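PDB 4R3U: 2-hydroxyisobutyryl-CoA mutase large subunit from Aquincola tertiaricarbonis, which catalyses, together with its cobalamin-binding small subunit, the interconversion of 2-hydroxyisobutyryl-CoA and (S)-3-hydroxybutyryl-CoA. Local coordinates for residues D109-F114 with A166-E171; M131-G136 with A154-A159; L186-V191 with E545-G550; Y224-S229 with K448-G453. All coordinates share one frame; numbering follows the deposited sequence.

Overall arrangement
Contact 1 opens first along the chain, at helix 107-119, and closes at the loop between helix 158-164 and strand 175-178. Contact 2 is nested inside the span that contact 1 closes and ties helix 131-135 to the approach to helix 158-164. Contact 3 opens later, on helix 183-196, and closes only at helix 540-549, near the C-terminal end. Contact 4 is nested within its span and brings the start of helix 226-243 to helix 446-451. No two contacts cross. Contacts 2 and 3 touch through Met189, which packs on Ile155. Contacts 1 and 3 meet at Leu170 and Tyr190. Contact 4 lies apart, with its centre about 36 Å from that of contact 1.

Contact 1: residues D109-F114 with A166-E171; sequences DTNKRF and ADIDLE
Asn111 makes the polar link of this contact, a side-chain amide bond to the backbone of Ala166. Its ND2 donates to Ala166 O at 2.8 Å. The N-H points fairly straight at the acceptor, with an angle of 152°. The donor lies in the carbonyl plane of Ala166 and uses a lone pair of that oxygen. Ala166 O sits a little out of the Asn111 amide plane, by 17°. CG stands anti to the backbone N (chi1 178°), and this sends the amide off the helix to the loop. The same ND2 also bonds Leu164 O, so this amide nitrogen serves two backbone carbonyls, one at the end of helix 158-164 (Leu164) and one just past it (Ala166). On the other side of the amide, OD1 accepts from Lys115 NZ, which also forms a salt bridge with Asp167. Both ends of the amide are thus engaged, which fixes its rotation.

The segments belong to the TIM-barrel part of the mutase. Residues 109-114 lie in helix 107-119, which follows strand 97-102. Residues 166-171 lead into strand 175-178. Strand 125-128 stands between these two in the parallel sheet.

The remaining contacts are van der Waals. Ile168 CG1 passes 3.9 Å from Asn111 ND2, and the one apolar pair is Ile168 CD1 with Phe114 CB at 4.4 Å. Phe114 and Ile168 both rest on Ile125 of strand 125-128, so the two side chains share one support. Farther along the loop, Asp169 OD1 accepts from Glu171 N at 3.3 Å, forming an Asx turn.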
loop_
_atom_site.group_PDB
_atom_site.type_symbol
_atom_site.label_atom_id
_atom_site.label_comp_id
_atom_site.label_asym_id
_atom_site.label_seq_id
_atom_site.Cartn_x
_atom_site.Cartn_y
_atom_site.Cartn_z
ATOM N N ASP A 109 -1.933 -18.543 26.685
ATOM C CA ASP A 109 -1.133 -18.343 25.488
ATOM C C ASP A 109 -1.659 -17.170 24.632
ATOM O O ASP A 109 -0.899 -16.245 24.315
ATOM C CB ASP A 109 -1.000 -19.661 24.689
ATOM C CG ASP A 109 -0.374 -20.801 25.484
ATOM O OD1 ASP A 109 0.544 -20.530 26.295
ATOM O OD2 ASP A 109 -0.798 -21.965 25.293
ATOM N N THR A 110 -2.958 -17.198 24.304
ATOM C CA THR A 110 -3.660 -16.155 23.528
ATOM C C THR A 110 -3.730 -14.836 24.322
ATOM O O THR A 110 -3.670 -13.768 23.715
ATOM C CB THR A 110 -5.042 -16.686 23.056
ATOM O OG1 THR A 110 -4.810 -17.852 22.277
ATOM C CG2 THR A 110 -5.798 -15.689 22.211
ATOM N N ASN A 111 -3.835 -14.911 25.673
ATOM C CA ASN A 111 -3.847 -13.727 26.543
ATOM C C ASN A 111 -2.531 -12.932 26.409
ATOM O O ASN A 111 -2.567 -11.706 26.390
ATOM C CB ASN A 111 -4.076 -14.131 28.005
ATOM C CG ASN A 111 -4.052 -12.990 28.975
ATOM O OD1 ASN A 111 -3.055 -12.766 29.660
ATOM N ND2 ASN A 111 -5.145 -12.239 29.051
ATOM N N LYS A 112 -1.380 -13.640 26.312
ATOM C CA LYS A 112 -0.048 -13.064 26.127
ATOM C C LYS A 112 -0.018 -12.285 24.779
ATOM O O LYS A 112 0.446 -11.134 24.744
ATOM C CB LYS A 112 1.027 -14.178 26.188
ATOM C CG LYS A 112 2.484 -13.690 26.040
ATOM C CD LYS A 112 3.447 -14.803 25.613
ATOM C CE LYS A 112 3.883 -14.760 24.144
ATOM N NZ LYS A 112 3.067 -15.632 23.245
ATOM N N ARG A 113 -0.560 -12.899 23.694
ATOM C CA ARG A 113 -0.683 -12.265 22.367
ATOM C C ARG A 113 -1.625 -11.041 22.396
ATOM O O ARG A 113 -1.292 -10.043 21.767
ATOM C CB ARG A 113 -1.129 -13.274 21.288
ATOM C CG ARG A 113 -1.119 -12.735 19.844
ATOM C CD ARG A 113 0.250 -12.276 19.340
ATOM N NE ARG A 113 1.101 -13.426 19.076
ATOM C CZ ARG A 113 1.222 -13.997 17.887
ATOM N NH1 ARG A 113 1.975 -15.067 17.739
ATOM N NH2 ARG A 113 0.519 -13.551 16.854
ATOM N N PHE A 114 -2.775 -11.093 23.144
ATOM C CA PHE A 114 -3.675 -9.931 23.306
ATOM C C PHE A 114 -2.873 -8.740 23.805
ATOM O O PHE A 114 -2.934 -7.659 23.222
ATOM C CB PHE A 114 -4.825 -10.202 24.301
ATOM C CG PHE A 114 -5.929 -11.108 23.819
ATOM C CD1 PHE A 114 -6.080 -11.398 22.460
ATOM C CD2 PHE A 114 -6.811 -11.699 24.722
ATOM C CE1 PHE A 114 -7.106 -12.246 22.020
ATOM C CE2 PHE A 114 -7.861 -12.503 24.273
ATOM C CZ PHE A 114 -7.990 -12.787 22.926
ATOM N N ALA A 166 -7.609 -12.686 31.244
ATOM C CA ALA A 166 -6.915 -12.300 32.468
ATOM C C ALA A 166 -6.299 -10.922 32.288
ATOM O O ALA A 166 -5.718 -10.646 31.239
ATOM C CB ALA A 166 -5.838 -13.321 32.807
ATOM N N ASP A 167 -6.476 -10.047 33.296
ATOM C CA ASP A 167 -5.963 -8.668 33.319
ATOM C C ASP A 167 -6.496 -7.782 32.161
ATOM O O ASP A 167 -5.858 -6.796 31.797
ATOM C CB ASP A 167 -4.408 -8.629 33.405
ATOM C CG ASP A 167 -3.789 -9.702 34.288
ATOM O OD1 ASP A 167 -3.980 -9.640 35.537
ATOM O OD2 ASP A 167 -3.147 -10.619 33.736
ATOM N N ILE A 168 -7.676 -8.125 31.603
ATOM C CA ILE A 168 -8.286 -7.373 30.504
ATOM C C ILE A 168 -9.542 -6.714 31.006
ATOM O O ILE A 168 -10.449 -7.426 31.431
ATOM C CB ILE A 168 -8.566 -8.285 29.249
ATOM C CG1 ILE A 168 -7.292 -9.052 28.734
ATOM C CG2 ILE A 168 -9.296 -7.503 28.139
ATOM C CD1 ILE A 168 -6.207 -8.254 27.940
ATOM N N ASP A 169 -9.611 -5.368 30.969
ATOM C CA ASP A 169 -10.804 -4.643 31.485
ATOM C C ASP A 169 -11.870 -4.682 30.425
ATOM O O ASP A 169 -11.816 -3.886 29.499
ATOM C CB ASP A 169 -10.474 -3.185 31.877
ATOM C CG ASP A 169 -11.523 -2.500 32.716
ATOM O OD1 ASP A 169 -12.720 -2.814 32.547
ATOM O OD2 ASP A 169 -11.150 -1.657 33.555
ATOM N N LEU A 170 -12.829 -5.605 30.552
ATOM C CA LEU A 170 -13.878 -5.824 29.552
ATOM C C LEU A 170 -14.813 -4.649 29.307
ATOM O O LEU A 170 -15.411 -4.568 28.211
ATOM C CB LEU A 170 -14.645 -7.157 29.755
ATOM C CG LEU A 170 -13.821 -8.413 30.039
ATOM C CD1 LEU A 170 -14.712 -9.543 30.508
ATOM C CD2 LEU A 170 -12.966 -8.799 28.880
ATOM N N GLU A 171 -14.906 -3.733 30.303
ATOM C CA GLU A 171 -15.683 -2.497 30.226
ATOM C C GLU A 171 -14.924 -1.367 29.503
ATOM O O GLU A 171 -15.549 -0.403 29.073
ATOM C CB GLU A 171 -16.039 -2.015 31.610
ATOM C CG GLU A 171 -17.202 -2.724 32.257
ATOM C CD GLU A 171 -17.356 -2.239 33.679
ATOM O OE1 GLU A 171 -16.364 -1.704 34.227
ATOM O OE2 GLU A 171 -18.467 -2.378 34.241
#

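Contact 2: residues M131-G136 with A154-A159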
loop_
_atom_site.group_PDB
_atom_site.type_symbol
_atom_site.label_atom_id
_atom_site.label_comp_id
_atom_site.label_asym_id
_atom_site.label_seq_id
_atom_site.Cartn_x
_atom_site.Cartn_y
_atom_site.Cartn_z
ATOM N N MET A 131 -10.294 -25.948 16.207
ATOM C CA MET A 131 -11.324 -26.778 15.613
ATOM C C MET A 131 -12.222 -27.451 16.621
ATOM O O MET A 131 -13.431 -27.321 16.453
ATOM C CB MET A 131 -10.733 -27.773 14.605
ATOM C CG MET A 131 -10.089 -27.125 13.396
ATOM S SD MET A 131 -11.006 -25.711 12.723
ATOM C CE MET A 131 -12.445 -26.450 12.037
ATOM N N PRO A 132 -11.712 -28.110 17.701
ATOM C CA PRO A 132 -12.643 -28.712 18.686
ATOM C C PRO A 132 -13.695 -27.713 19.201
ATOM O O PRO A 132 -14.897 -27.996 19.137
ATOM C CB PRO A 132 -11.710 -29.213 19.797
ATOM C CG PRO A 132 -10.437 -29.500 19.091
ATOM C CD PRO A 132 -10.306 -28.426 18.039
ATOM N N THR A 133 -13.246 -26.516 19.615
ATOM C CA THR A 133 -14.071 -25.424 20.134
ATOM C C THR A 133 -15.093 -24.934 19.102
ATOM O O THR A 133 -16.262 -24.735 19.435
ATOM C CB THR A 133 -13.148 -24.313 20.689
ATOM O OG1 THR A 133 -12.286 -24.892 21.666
ATOM C CG2 THR A 133 -13.903 -23.137 21.294
ATOM N N LEU A 134 -14.638 -24.750 17.849
ATOM C CA LEU A 134 -15.466 -24.311 16.716
ATOM C C LEU A 134 -16.560 -25.338 16.391
ATOM O O LEU A 134 -17.694 -24.968 16.061
ATOM C CB LEU A 134 -14.588 -24.057 15.485
ATOM C CG LEU A 134 -13.690 -22.789 15.518
ATOM C CD1 LEU A 134 -12.726 -22.771 14.324
ATOM C CD2 LEU A 134 -14.514 -21.500 15.605
ATOM N N MET A 135 -16.208 -26.624 16.521
ATOM C CA MET A 135 -17.047 -27.778 16.225
ATOM C C MET A 135 -17.885 -28.282 17.414
ATOM O O MET A 135 -18.659 -29.216 17.253
ATOM C CB MET A 135 -16.193 -28.900 15.576
ATOM C CG MET A 135 -15.526 -28.496 14.274
ATOM S SD MET A 135 -16.601 -27.631 13.105
ATOM C CE MET A 135 -17.560 -28.983 12.321
ATOM N N GLY A 136 -17.724 -27.656 18.574
ATOM C CA GLY A 136 -18.492 -27.964 19.778
ATOM C C GLY A 136 -17.975 -29.076 20.664
ATOM O O GLY A 136 -18.715 -29.589 21.507
ATOM N N ALA A 154 -8.102 -22.901 22.665
ATOM C CA ALA A 154 -8.992 -23.937 23.153
ATOM C C ALA A 154 -9.839 -23.353 24.280
ATOM O O ALA A 154 -9.285 -22.788 25.236
ATOM C CB ALA A 154 -8.186 -25.112 23.669
ATOM N N ILE A 155 -11.184 -23.436 24.141
ATOM C CA ILE A 155 -12.102 -23.034 25.191
ATOM C C ILE A 155 -13.062 -24.209 25.439
ATOM O O ILE A 155 -13.810 -24.605 24.539
ATOM C CB ILE A 155 -12.819 -21.647 25.024
ATOM C CG1 ILE A 155 -11.834 -20.494 24.664
ATOM C CG2 ILE A 155 -13.672 -21.295 26.293
ATOM C CD1 ILE A 155 -10.943 -19.940 25.804
ATOM N N ASP A 156 -13.003 -24.798 26.653
ATOM C CA ASP A 156 -13.882 -25.922 27.026
ATOM C C ASP A 156 -14.777 -25.500 28.146
ATOM O O ASP A 156 -15.921 -25.919 28.189
ATOM C CB ASP A 156 -13.090 -27.184 27.453
ATOM C CG ASP A 156 -12.214 -27.805 26.383
ATOM O OD1 ASP A 156 -12.470 -27.570 25.203
ATOM O OD2 ASP A 156 -11.267 -28.512 26.734
ATOM N N THR A 157 -14.242 -24.652 29.043
ATOM C CA THR A 157 -14.841 -24.173 30.305
ATOM C C THR A 157 -14.714 -22.629 30.485
ATOM O O THR A 157 -13.915 -21.972 29.813
ATOM C CB THR A 157 -14.133 -24.885 31.481
ATOM O OG1 THR A 157 -12.758 -24.481 31.518
ATOM C CG2 THR A 157 -14.201 -26.398 31.389
ATOM N N LEU A 158 -15.501 -22.075 31.409
ATOM C CA LEU A 158 -15.475 -20.661 31.778
ATOM C C LEU A 158 -14.090 -20.343 32.390
ATOM O O LEU A 158 -13.558 -19.246 32.172
ATOM C CB LEU A 158 -16.608 -20.374 32.765
ATOM C CG LEU A 158 -16.601 -19.071 33.573
ATOM C CD1 LEU A 158 -16.660 -17.840 32.664
ATOM C CD2 LEU A 158 -17.771 -19.064 34.542
ATOM N N ALA A 159 -13.493 -21.337 33.097
ATOM C CA ALA A 159 -12.156 -21.280 33.679
ATOM C C ALA A 159 -11.109 -20.893 32.623
ATOM O O ALA A 159 -10.232 -20.082 32.919
ATOM C CB ALA A 159 -11.806 -22.621 34.288
#
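This is a buried contact between a helix and a loop, carried by one side chain, in the barrel region beside the cobalamin site. Thr133 of the short helix 131-135 meets the backbone of Ala154 and Ile155, ahead of helix 158-164. Ile155 N donates to Thr133 OG1 at 3.1 Å, and the bond is nearly straight at 169°. OG1 stands anti to the carbonyl carbon of its own residue (chi1 -56°), where it also bonds Asp130 OD1. Thr133 CG2 lies 3.6 Å from Ile155 O and 4.2 Å from Ile155 CB.

The helix follows strand 125-128. Gly136, with its positive phi, forms a Schellman motif after the helix. Its Met131 and Leu134 touch the cobalamin, and Met131 and Pro132 pack on Leu26 of the small subunit. A valine in place of Thr133 would probably leave the N-H of Ile155 without its acceptor and Asp130 without its hydroxyl partner.

Past Ile155 the loop is held by other groups. Asp156 OD2 takes hydrogen bonds from Ser139, Gln505 and Thr509. At the N-cap of helix 158-164, Thr157 caps a backbone N with its side chain, and Asp160 OD2 accepts from the backbone N of Asp156 and Thr157.

Contact 3: residues L186-V191 with E545-G550; sequences LLAMYV and ELVKAG
Val547 points toward helix 183-196 and splits its two methyls between Ala188 and Met189. The side chains of Met189 and Val547 cross obliquely. Met189 CG lies 3.8 Å from Val547 CB and equally close to Val547 CG1. Beyond CG the methionine chain is extended, and its CE still lies 4.1 Å from Val547 CG1. The valine branch therefore lies against the methionine chain at two points. The other methyl, CG2, sits between the backbone N and the carbonyl carbon of its own residue (chi1 -56°). This turns it onto Ala188, where it meets Ala188 O at 3.7 Å and Ala188 CB at 4.1 Å. The small alanine lets the two backbones come close, with Met189 CA and Val547 CA 6.0 Å apart.

The contact packs helix 183-196, between strands 175-178 and 206-208 of the barrel, against helix 540-549, the last but one of the chain. That helix ends at Gly550 in a Schellman motif. Val547 also touches Ile556 of helix 553-564, and Met189 reaches Ile155. An alanine at Val547 would probably open a gap beside Met189 CG and Ala188 and leave the methionine chain less firmly placed.

Lys548 makes a salt bridge with Glu195 of helix 183-196, so the same two helices are also joined by charge. No hydrogen bond crosses between the two segments. Their hold is van der Waals packing, which depends on shape rather than bond direction.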
loop_
_atom_site.group_PDB
_atom_site.type_symbol
_atom_site.label_atom_id
_atom_site.label_comp_id
_atom_site.label_asym_id
_atom_site.label_seq_id
_atom_site.Cartn_x
_atom_site.Cartn_y
_atom_site.Cartn_z
ATOM N N LEU A 186 -20.165 -19.621 24.349
ATOM C CA LEU A 186 -19.143 -18.599 24.580
ATOM C C LEU A 186 -19.707 -17.269 25.038
ATOM O O LEU A 186 -19.103 -16.633 25.901
ATOM C CB LEU A 186 -18.187 -18.474 23.398
ATOM C CG LEU A 186 -16.935 -19.282 23.600
ATOM C CD1 LEU A 186 -17.175 -20.739 23.383
ATOM C CD2 LEU A 186 -15.895 -18.847 22.700
ATOM N N LEU A 187 -20.907 -16.897 24.536
ATOM C CA LEU A 187 -21.609 -15.702 24.987
ATOM C C LEU A 187 -22.076 -15.875 26.458
ATOM O O LEU A 187 -21.991 -14.928 27.247
ATOM C CB LEU A 187 -22.796 -15.356 24.059
ATOM C CG LEU A 187 -23.626 -14.110 24.437
ATOM C CD1 LEU A 187 -22.763 -12.822 24.559
ATOM C CD2 LEU A 187 -24.801 -13.938 23.512
ATOM N N ALA A 188 -22.540 -17.084 26.821
ATOM C CA ALA A 188 -22.953 -17.407 28.185
ATOM C C ALA A 188 -21.752 -17.280 29.126
ATOM O O ALA A 188 -21.900 -16.740 30.221
ATOM C CB ALA A 188 -23.514 -18.814 28.247
ATOM N N MET A 189 -20.562 -17.734 28.677
ATOM C CA MET A 189 -19.305 -17.669 29.429
ATOM C C MET A 189 -18.852 -16.246 29.615
ATOM O O MET A 189 -18.366 -15.903 30.706
ATOM C CB MET A 189 -18.197 -18.469 28.743
ATOM C CG MET A 189 -18.294 -19.953 28.953
ATOM S SD MET A 189 -17.009 -20.834 28.043
ATOM C CE MET A 189 -17.538 -22.527 28.303
ATOM N N TYR A 190 -19.016 -15.413 28.556
ATOM C CA TYR A 190 -18.648 -14.009 28.599
ATOM C C TYR A 190 -19.489 -13.263 29.636
ATOM O O TYR A 190 -18.934 -12.509 30.453
ATOM C CB TYR A 190 -18.763 -13.368 27.206
ATOM C CG TYR A 190 -18.011 -12.058 27.073
ATOM C CD1 TYR A 190 -16.618 -12.033 26.955
ATOM C CD2 TYR A 190 -18.691 -10.846 27.018
ATOM C CE1 TYR A 190 -15.923 -10.827 26.796
ATOM C CE2 TYR A 190 -18.006 -9.633 26.870
ATOM C CZ TYR A 190 -16.623 -9.627 26.758
ATOM O OH TYR A 190 -15.959 -8.427 26.597
ATOM N N VAL A 191 -20.828 -13.516 29.621
ATOM C CA VAL A 191 -21.796 -12.923 30.540
ATOM C C VAL A 191 -21.478 -13.348 31.970
ATOM O O VAL A 191 -21.366 -12.486 32.844
ATOM C CB VAL A 191 -23.271 -13.189 30.111
ATOM C CG1 VAL A 191 -24.272 -12.780 31.203
ATOM C CG2 VAL A 191 -23.585 -12.469 28.807
ATOM N N GLU A 545 -26.208 -20.233 33.562
ATOM C CA GLU A 545 -26.157 -20.981 34.823
ATOM C C GLU A 545 -25.294 -22.240 34.734
ATOM O O GLU A 545 -24.514 -22.535 35.648
ATOM C CB GLU A 545 -27.559 -21.291 35.342
ATOM C CG GLU A 545 -28.243 -20.087 35.982
ATOM C CD GLU A 545 -27.415 -19.342 37.018
ATOM O OE1 GLU A 545 -27.013 -19.980 38.017
ATOM O OE2 GLU A 545 -27.110 -18.145 36.794
ATOM N N LEU A 546 -25.372 -22.922 33.592
ATOM C CA LEU A 546 -24.605 -24.126 33.305
ATOM C C LEU A 546 -23.092 -23.894 33.322
ATOM O O LEU A 546 -22.392 -24.551 34.097
ATOM C CB LEU A 546 -25.040 -24.734 31.965
ATOM C CG LEU A 546 -26.247 -25.682 32.013
ATOM C CD1 LEU A 546 -26.858 -25.837 30.631
ATOM C CD2 LEU A 546 -25.862 -27.040 32.610
ATOM N N VAL A 547 -22.590 -22.979 32.475
ATOM C CA VAL A 547 -21.159 -22.596 32.406
ATOM C C VAL A 547 -20.599 -22.175 33.797
ATOM O O VAL A 547 -19.503 -22.620 34.180
ATOM C CB VAL A 547 -20.821 -21.590 31.266
ATOM C CG1 VAL A 547 -21.263 -22.136 29.909
ATOM C CG2 VAL A 547 -21.406 -20.202 31.512
ATOM N N LYS A 548 -21.416 -21.405 34.577
ATOM C CA LYS A 548 -21.120 -20.961 35.942
ATOM C C LYS A 548 -20.939 -22.173 36.839
ATOM O O LYS A 548 -19.989 -22.215 37.633
ATOM C CB LYS A 548 -22.261 -20.089 36.501
ATOM C CG LYS A 548 -22.117 -18.617 36.192
ATOM C CD LYS A 548 -23.390 -17.855 36.458
ATOM C CE LYS A 548 -23.139 -16.369 36.605
ATOM N NZ LYS A 548 -24.385 -15.634 36.978
ATOM N N ALA A 549 -21.852 -23.166 36.701
ATOM C CA ALA A 549 -21.877 -24.373 37.514
ATOM C C ALA A 549 -20.711 -25.355 37.250
ATOM O O ALA A 549 -20.512 -26.303 38.017
ATOM C CB ALA A 549 -23.232 -25.056 37.375
ATOM N N GLY A 550 -19.949 -25.098 36.198
ATOM C CA GLY A 550 -18.807 -25.916 35.808
ATOM C C GLY A 550 -19.037 -26.824 34.609
ATOM O O GLY A 550 -18.230 -27.726 34.359
#

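Contact 4: residues Y224-S229 with K448-G453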
loop_
_atom_site.group_PDB
_atom_site.type_symbol
_atom_site.label_atom_id
_atom_site.label_comp_id
_atom_site.label_asym_id
_atom_site.label_seq_id
_atom_site.Cartn_x
_atom_site.Cartn_y
_atom_site.Cartn_z
ATOM N N TYR A 224 -25.759 -28.912 14.644
ATOM C CA TYR A 224 -27.150 -29.330 14.494
ATOM C C TYR A 224 -27.708 -28.993 13.131
ATOM O O TYR A 224 -27.124 -28.148 12.433
ATOM C CB TYR A 224 -28.001 -28.609 15.572
ATOM C CG TYR A 224 -27.386 -28.695 16.952
ATOM C CD1 TYR A 224 -27.324 -29.915 17.635
ATOM C CD2 TYR A 224 -26.796 -27.576 17.548
ATOM C CE1 TYR A 224 -26.725 -30.010 18.888
ATOM C CE2 TYR A 224 -26.195 -27.660 18.804
ATOM C CZ TYR A 224 -26.171 -28.881 19.472
ATOM O OH TYR A 224 -25.587 -28.993 20.709
ATOM N N PRO A 225 -28.887 -29.565 12.776
ATOM C CA PRO A 225 -29.537 -29.185 11.508
ATOM C C PRO A 225 -29.885 -27.686 11.487
ATOM O O PRO A 225 -29.925 -27.038 12.544
ATOM C CB PRO A 225 -30.812 -30.055 11.499
ATOM C CG PRO A 225 -30.571 -31.151 12.482
ATOM C CD PRO A 225 -29.711 -30.544 13.525
ATOM N N ILE A 226 -30.112 -27.135 10.293
ATOM C CA ILE A 226 -30.393 -25.713 10.042
ATOM C C ILE A 226 -31.401 -25.062 11.006
ATOM O O ILE A 226 -31.054 -24.061 11.646
ATOM C CB ILE A 226 -30.754 -25.463 8.552
ATOM C CG1 ILE A 226 -29.740 -26.156 7.598
ATOM C CG2 ILE A 226 -30.861 -23.963 8.285
ATOM C CD1 ILE A 226 -30.012 -26.022 6.172
ATOM N N ALA A 227 -32.626 -25.636 11.120
ATOM C CA ALA A 227 -33.714 -25.111 11.955
ATOM C C ALA A 227 -33.355 -24.858 13.434
ATOM O O ALA A 227 -33.446 -23.694 13.846
ATOM C CB ALA A 227 -34.969 -25.956 11.815
ATOM N N PRO A 228 -32.904 -25.871 14.242
ATOM C CA PRO A 228 -32.537 -25.572 15.636
ATOM C C PRO A 228 -31.366 -24.610 15.758
ATOM O O PRO A 228 -31.322 -23.833 16.711
ATOM C CB PRO A 228 -32.219 -26.945 16.228
ATOM C CG PRO A 228 -31.960 -27.829 15.102
ATOM C CD PRO A 228 -32.760 -27.322 13.957
ATOM N N SER A 229 -30.446 -24.633 14.781
ATOM C CA SER A 229 -29.259 -23.774 14.740
ATOM C C SER A 229 -29.591 -22.286 14.509
ATOM O O SER A 229 -28.855 -21.403 14.983
ATOM C CB SER A 229 -28.298 -24.252 13.668
ATOM O OG SER A 229 -27.827 -25.542 13.984
ATOM N N LYS A 448 -34.131 -23.138 1.947
ATOM C CA LYS A 448 -34.418 -24.098 0.870
ATOM C C LYS A 448 -33.277 -24.190 -0.148
ATOM O O LYS A 448 -32.891 -25.297 -0.526
ATOM C CB LYS A 448 -35.755 -23.791 0.162
ATOM C CG LYS A 448 -36.983 -23.774 1.084
ATOM C CD LYS A 448 -37.301 -25.076 1.903
ATOM C CE LYS A 448 -37.007 -24.994 3.411
ATOM N NZ LYS A 448 -37.486 -23.735 4.087
ATOM N N LEU A 449 -32.712 -23.030 -0.541
ATOM C CA LEU A 449 -31.600 -22.922 -1.481
ATOM C C LEU A 449 -30.308 -23.456 -0.887
ATOM O O LEU A 449 -29.488 -23.987 -1.634
ATOM C CB LEU A 449 -31.445 -21.476 -1.977
ATOM C CG LEU A 449 -32.152 -21.075 -3.286
ATOM C CD1 LEU A 449 -33.494 -21.748 -3.434
ATOM C CD2 LEU A 449 -32.325 -19.571 -3.364
ATOM N N ILE A 450 -30.136 -23.343 0.449
ATOM C CA ILE A 450 -28.997 -23.898 1.193
ATOM C C ILE A 450 -29.170 -25.414 1.161
ATOM O O ILE A 450 -28.216 -26.128 0.854
ATOM C CB ILE A 450 -28.886 -23.330 2.649
ATOM C CG1 ILE A 450 -28.331 -21.880 2.648
ATOM C CG2 ILE A 450 -28.053 -24.245 3.554
ATOM C CD1 ILE A 450 -28.334 -21.146 4.035
ATOM N N GLU A 451 -30.413 -25.898 1.392
ATOM C CA GLU A 451 -30.745 -27.326 1.323
ATOM C C GLU A 451 -30.561 -27.897 -0.104
ATOM O O GLU A 451 -30.238 -29.076 -0.245
ATOM C CB GLU A 451 -32.165 -27.583 1.836
ATOM C CG GLU A 451 -32.323 -27.429 3.341
ATOM C CD GLU A 451 -33.751 -27.393 3.868
ATOM O OE1 GLU A 451 -34.705 -27.421 3.052
ATOM O OE2 GLU A 451 -33.912 -27.318 5.109
ATOM N N GLN A 452 -30.761 -27.068 -1.150
ATOM C CA GLN A 452 -30.591 -27.477 -2.560
ATOM C C GLN A 452 -29.097 -27.331 -2.992
ATOM O O GLN A 452 -28.740 -27.739 -4.101
ATOM C CB GLN A 452 -31.487 -26.623 -3.495
ATOM C CG GLN A 452 -33.009 -26.875 -3.411
ATOM C CD GLN A 452 -33.850 -25.809 -4.133
ATOM O OE1 GLN A 452 -33.416 -25.175 -5.110
ATOM N NE2 GLN A 452 -35.086 -25.582 -3.676
ATOM N N GLY A 453 -28.276 -26.699 -2.137
ATOM C CA GLY A 453 -26.866 -26.413 -2.382
ATOM C C GLY A 453 -26.626 -25.382 -3.468
ATOM O O GLY A 453 -25.561 -25.376 -4.092
#
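Ile226 has CG1 anti to its carbonyl carbon (chi1 -48°) and an outstretched end (chi2 178°), which carries CD1 across to helix 446-451. There Ile450 CG2 stands anti to its own backbone N and meets that methyl. The contact is helix-to-helix packing. It joins the first turn of helix 226-243 in the barrel region to helix 446-451, in the mostly helical part that follows the barrel strands. The backbones stay well apart, with Ile226 CA and Glu451 CA 8.9 Å from each other. One extended isoleucine spans the interval.

Ile226 CD1 touches Ile450 CG2 at 3.7 Å, and the two side chains cross at a slant. The same methyl lies 3.9 Å from Glu451 CG. Here the glutamate acts through its aliphatic part, with the chain extended beyond CG. Glu451 is exposed, whereas Ile226 and Ile450 are buried, so it lines the outer side of the apolar pair.

Tyr216 of helix 213-219 packs on both isoleucines. Ile450 also touches Leu213, Met217 and Phe455, and Ile226 touches Tyr567.

Pro225 is the N-cap residue of helix 226-243. Gly453, of positive phi, makes a Schellman motif after helix 446-451 and is the N-cap of helix 454-472. Its positive phi suits a glycine. In the first turn of helix 226-243, Ser229 OG is hydrogen-bonded to Tyr216 OH. Ser229 OG also donates to Pro225 O at 3.0 Å, from above the carbonyl plane and 49° out of it.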